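Local coordinates for phenol hydroxylase component phN (Pseudomonas stutzeri, PDB 3U52), which probably forms the diiron-bearing oxygenase subunit of a multicomponent bacterial phenol hydroxylase, which hydroxylates phenol with molecular oxygen, at residues 89-99 with 278-286. Sequence-based numbering, arbitrary orientation.
Sequences SDARYVNALKL and MMMDYMLPN
P285 fits into the turn that leads into helix 94-103, touched by four residues of 89-93. Its CB lies 3.4 Å from S89 OG, its CG packs on D90 CB, and its CD reaches Y93 CB at 3.7 Å. R92 slides past the proline in the opposite direction, bringing NH2 near the same CB. Beside it, L284 and Y93 run alongside one another, pointing the same way, and L284 CD2 meets the edge of the phenol ring, 3.8 Å from Y93 CE1. Further along, M283 stretches out beyond CG (chi2 -173°) and lays its SD 3.8 Å from N95 O, while its CE meets L99 CD2; the two side chains cross at about a right angle. A96 offers only a methyl, against M279 CG at 3.9 Å, and M278 CE closes on L99 CD2. In fold terms, the C-terminal end of helix 254-283, widened by a pi-type turn at 279-283, runs nearly antiparallel to the start of helix 94-103, within the largely helical body of a diiron hydroxylase. No hydrogen bond joins the two segments, and M283 O is buried here without a partner. Polar bonds instead shape 89-99 itself. D90 OD1 takes the backbone N of R92 at 2.9 Å, an Asx turn, and is also met weakly by R92 NE in a salt bridge; the guanidinium has a second partner in E357. N95 ND2 donates to R92 O, 2.9 Å away and tilted from the carbonyl plane, while N95 OD1 receives K98 NZ, which is salt-bridged to D491. A leucine in place of N95 would probably leave R92 O with its backbone donor alone and K98 NZ without its amide partner. Outside, Y93 OH bonds D219, S89 OG bonds N217, and W336 and F348 pack on M283.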
loop_
_atom_site.group_PDB
_atom_site.type_symbol
_atom_site.label_atom_id
_atom_site.label_comp_id
_atom_site.label_asym_id
_atom_site.label_seq_id
_atom_site.Cartn_x
_atom_site.Cartn_y
_atom_site.Cartn_z
ATOM N N SER A 89 4.787 -21.456 -2.973
ATOM C CA SER A 89 4.850 -22.694 -3.773
ATOM C C SER A 89 4.728 -23.973 -2.888
ATOM O O SER A 89 3.987 -24.910 -3.243
ATOM C CB SER A 89 6.136 -22.715 -4.593
ATOM O OG SER A 89 7.248 -22.483 -3.728
ATOM N N ASP A 90 5.426 -23.976 -1.747
ATOM C CA ASP A 90 5.515 -25.140 -0.818
ATOM C C ASP A 90 6.194 -24.672 0.449
ATOM O O ASP A 90 7.043 -23.775 0.402
ATOM C CB ASP A 90 6.387 -26.254 -1.428
ATOM C CG ASP A 90 6.401 -27.523 -0.564
ATOM O OD1 ASP A 90 7.370 -27.751 0.170
ATOM O OD2 ASP A 90 5.382 -28.240 -0.558
ATOM N N ALA A 91 5.843 -25.271 1.586
ATOM C CA ALA A 91 6.407 -24.867 2.866
ATOM C C ALA A 91 7.941 -25.089 2.933
ATOM O O ALA A 91 8.591 -24.445 3.765
ATOM C CB ALA A 91 5.730 -25.560 4.002
ATOM N N ARG A 92 8.508 -25.946 2.061
ATOM C CA ARG A 92 9.975 -26.114 2.004
ATOM C C ARG A 92 10.618 -24.745 1.800
ATOM O O ARG A 92 11.725 -24.483 2.282
ATOM C CB ARG A 92 10.451 -27.050 0.871
ATOM C CG ARG A 92 10.136 -28.545 1.116
ATOM C CD ARG A 92 10.625 -29.455 -0.052
ATOM N NE ARG A 92 10.110 -28.981 -1.343
ATOM C CZ ARG A 92 10.520 -29.380 -2.559
ATOM N NH1 ARG A 92 11.504 -30.278 -2.687
ATOM N NH2 ARG A 92 9.957 -28.863 -3.667
ATOM N N TYR A 93 9.928 -23.878 1.051
ATOM C CA TYR A 93 10.457 -22.546 0.700
ATOM C C TYR A 93 10.760 -21.733 1.945
ATOM O O TYR A 93 11.684 -20.920 1.930
ATOM C CB TYR A 93 9.449 -21.771 -0.200
ATOM C CG TYR A 93 9.774 -20.276 -0.318
ATOM C CD1 TYR A 93 10.727 -19.800 -1.256
ATOM C CD2 TYR A 93 9.183 -19.344 0.530
ATOM C CE1 TYR A 93 11.022 -18.438 -1.350
ATOM C CE2 TYR A 93 9.474 -17.993 0.449
ATOM C CZ TYR A 93 10.366 -17.540 -0.484
ATOM O OH TYR A 93 10.628 -16.181 -0.486
ATOM N N VAL A 94 9.991 -21.910 3.024
ATOM C CA VAL A 94 10.148 -21.058 4.200
ATOM C C VAL A 94 11.562 -21.265 4.848
ATOM O O VAL A 94 12.080 -20.359 5.510
ATOM C CB VAL A 94 9.020 -21.253 5.187
ATOM C CG1 VAL A 94 9.153 -20.324 6.428
ATOM C CG2 VAL A 94 7.672 -21.033 4.468
ATOM N N ASN A 95 12.184 -22.408 4.585
ATOM C CA ASN A 95 13.559 -22.634 5.028
ATOM C C ASN A 95 14.594 -21.629 4.528
ATOM O O ASN A 95 15.544 -21.344 5.244
ATOM C CB ASN A 95 13.942 -24.081 4.776
ATOM C CG ASN A 95 13.053 -25.026 5.602
ATOM O OD1 ASN A 95 13.204 -25.117 6.808
ATOM N ND2 ASN A 95 12.083 -25.652 4.961
ATOM N N ALA A 96 14.357 -21.058 3.355
ATOM C CA ALA A 96 15.175 -19.992 2.837
ATOM C C ALA A 96 15.007 -18.782 3.733
ATOM O O ALA A 96 15.971 -18.078 3.980
ATOM C CB ALA A 96 14.777 -19.667 1.472
ATOM N N LEU A 97 13.810 -18.566 4.275
ATOM C CA LEU A 97 13.569 -17.387 5.146
ATOM C C LEU A 97 14.121 -17.534 6.573
ATOM O O LEU A 97 14.474 -16.526 7.233
ATOM C CB LEU A 97 12.074 -16.995 5.146
ATOM C CG LEU A 97 11.396 -16.768 3.765
ATOM C CD1 LEU A 97 9.888 -16.472 3.929
ATOM C CD2 LEU A 97 12.074 -15.673 2.907
ATOM N N LYS A 98 14.167 -18.783 7.070
ATOM C CA LYS A 98 14.803 -19.081 8.401
ATOM C C LYS A 98 16.286 -18.753 8.339
ATOM O O LYS A 98 16.819 -18.101 9.226
ATOM C CB LYS A 98 14.614 -20.548 8.761
ATOM C CG LYS A 98 13.139 -20.956 8.765
ATOM C CD LYS A 98 12.940 -22.450 8.888
ATOM C CE LYS A 98 11.484 -22.844 8.511
ATOM N NZ LYS A 98 11.208 -24.257 8.914
ATOM N N LEU A 99 16.919 -19.162 7.245
ATOM C CA LEU A 99 18.296 -18.800 6.924
ATOM C C LEU A 99 18.488 -17.278 6.784
ATOM O O LEU A 99 19.435 -16.699 7.317
ATOM C CB LEU A 99 18.700 -19.530 5.637
ATOM C CG LEU A 99 20.106 -19.670 5.052
ATOM C CD1 LEU A 99 21.211 -20.010 6.096
ATOM C CD2 LEU A 99 20.058 -20.788 3.981
ATOM N N MET A 278 23.647 -22.862 -1.830
ATOM C CA MET A 278 22.805 -23.953 -1.329
ATOM C C MET A 278 21.290 -23.579 -1.322
ATOM O O MET A 278 20.421 -24.385 -1.669
ATOM C CB MET A 278 23.281 -24.296 0.091
ATOM C CG MET A 278 22.453 -25.286 0.766
ATOM S SD MET A 278 23.041 -25.524 2.458
ATOM C CE MET A 278 22.304 -24.031 3.222
ATOM N N MET A 279 20.982 -22.375 -0.866
ATOM C CA MET A 279 19.604 -21.848 -0.867
ATOM C C MET A 279 18.956 -21.895 -2.238
ATOM O O MET A 279 17.833 -22.429 -2.417
ATOM C CB MET A 279 19.658 -20.394 -0.358
ATOM C CG MET A 279 18.331 -19.695 -0.071
ATOM S SD MET A 279 17.390 -19.190 -1.525
ATOM C CE MET A 279 18.099 -17.801 -2.330
ATOM N N MET A 280 19.623 -21.286 -3.211
ATOM C CA MET A 280 18.995 -21.151 -4.527
ATOM C C MET A 280 18.928 -22.494 -5.296
ATOM O O MET A 280 17.962 -22.715 -6.035
ATOM C CB MET A 280 19.641 -20.050 -5.383
ATOM C CG MET A 280 21.017 -20.378 -5.942
ATOM S SD MET A 280 21.809 -18.911 -6.656
ATOM C CE MET A 280 20.960 -18.723 -8.202
ATOM N N ASP A 281 19.915 -23.375 -5.126
ATOM C CA ASP A 281 19.880 -24.649 -5.855
ATOM C C ASP A 281 18.914 -25.636 -5.215
ATOM O O ASP A 281 18.260 -26.410 -5.953
ATOM C CB ASP A 281 21.264 -25.299 -5.950
ATOM C CG ASP A 281 22.133 -24.674 -7.034
ATOM O OD1 ASP A 281 23.252 -25.142 -7.240
ATOM O OD2 ASP A 281 21.692 -23.736 -7.726
ATOM N N TYR A 282 18.809 -25.616 -3.868
ATOM C CA TYR A 282 18.048 -26.655 -3.118
ATOM C C TYR A 282 16.798 -26.199 -2.352
ATOM O O TYR A 282 15.806 -26.947 -2.274
ATOM C CB TYR A 282 18.972 -27.356 -2.101
ATOM C CG TYR A 282 19.953 -28.300 -2.750
ATOM C CD1 TYR A 282 21.190 -27.844 -3.251
ATOM C CD2 TYR A 282 19.639 -29.645 -2.888
ATOM C CE1 TYR A 282 22.083 -28.700 -3.893
ATOM C CE2 TYR A 282 20.527 -30.539 -3.518
ATOM C CZ TYR A 282 21.738 -30.066 -4.000
ATOM O OH TYR A 282 22.567 -30.975 -4.608
ATOM N N MET A 283 16.853 -25.017 -1.733
ATOM C CA MET A 283 15.758 -24.615 -0.869
ATOM C C MET A 283 14.555 -23.998 -1.605
ATOM O O MET A 283 13.468 -23.914 -1.022
ATOM C CB MET A 283 16.222 -23.710 0.261
ATOM C CG MET A 283 17.263 -24.338 1.214
ATOM S SD MET A 283 17.437 -23.117 2.513
ATOM C CE MET A 283 18.027 -24.033 3.890
ATOM N N LEU A 284 14.745 -23.576 -2.852
ATOM C CA LEU A 284 13.635 -22.999 -3.626
ATOM C C LEU A 284 12.887 -24.086 -4.426
ATOM O O LEU A 284 13.502 -24.745 -5.264
ATOM C CB LEU A 284 14.141 -21.891 -4.570
ATOM C CG LEU A 284 14.937 -20.719 -3.969
ATOM C CD1 LEU A 284 15.495 -19.833 -5.079
ATOM C CD2 LEU A 284 14.077 -19.901 -2.984
ATOM N N PRO A 285 11.579 -24.310 -4.125
ATOM C CA PRO A 285 10.773 -25.257 -4.908
ATOM C C PRO A 285 10.763 -24.947 -6.412
ATOM O O PRO A 285 11.029 -25.862 -7.223
ATOM C CB PRO A 285 9.368 -25.132 -4.278
ATOM C CG PRO A 285 9.654 -24.790 -2.837
ATOM C CD PRO A 285 10.829 -23.814 -2.933
ATOM N N ASN A 286 10.483 -23.679 -6.772
ATOM C CA ASN A 286 10.676 -23.198 -8.154
ATOM C C ASN A 286 12.005 -22.492 -8.301
ATOM O O ASN A 286 12.253 -21.505 -7.588
ATOM C CB ASN A 286 9.511 -22.291 -8.632
ATOM C CG ASN A 286 8.154 -22.936 -8.382
ATOM O OD1 ASN A 286 7.994 -24.136 -8.614
ATOM N ND2 ASN A 286 7.198 -22.175 -7.886
#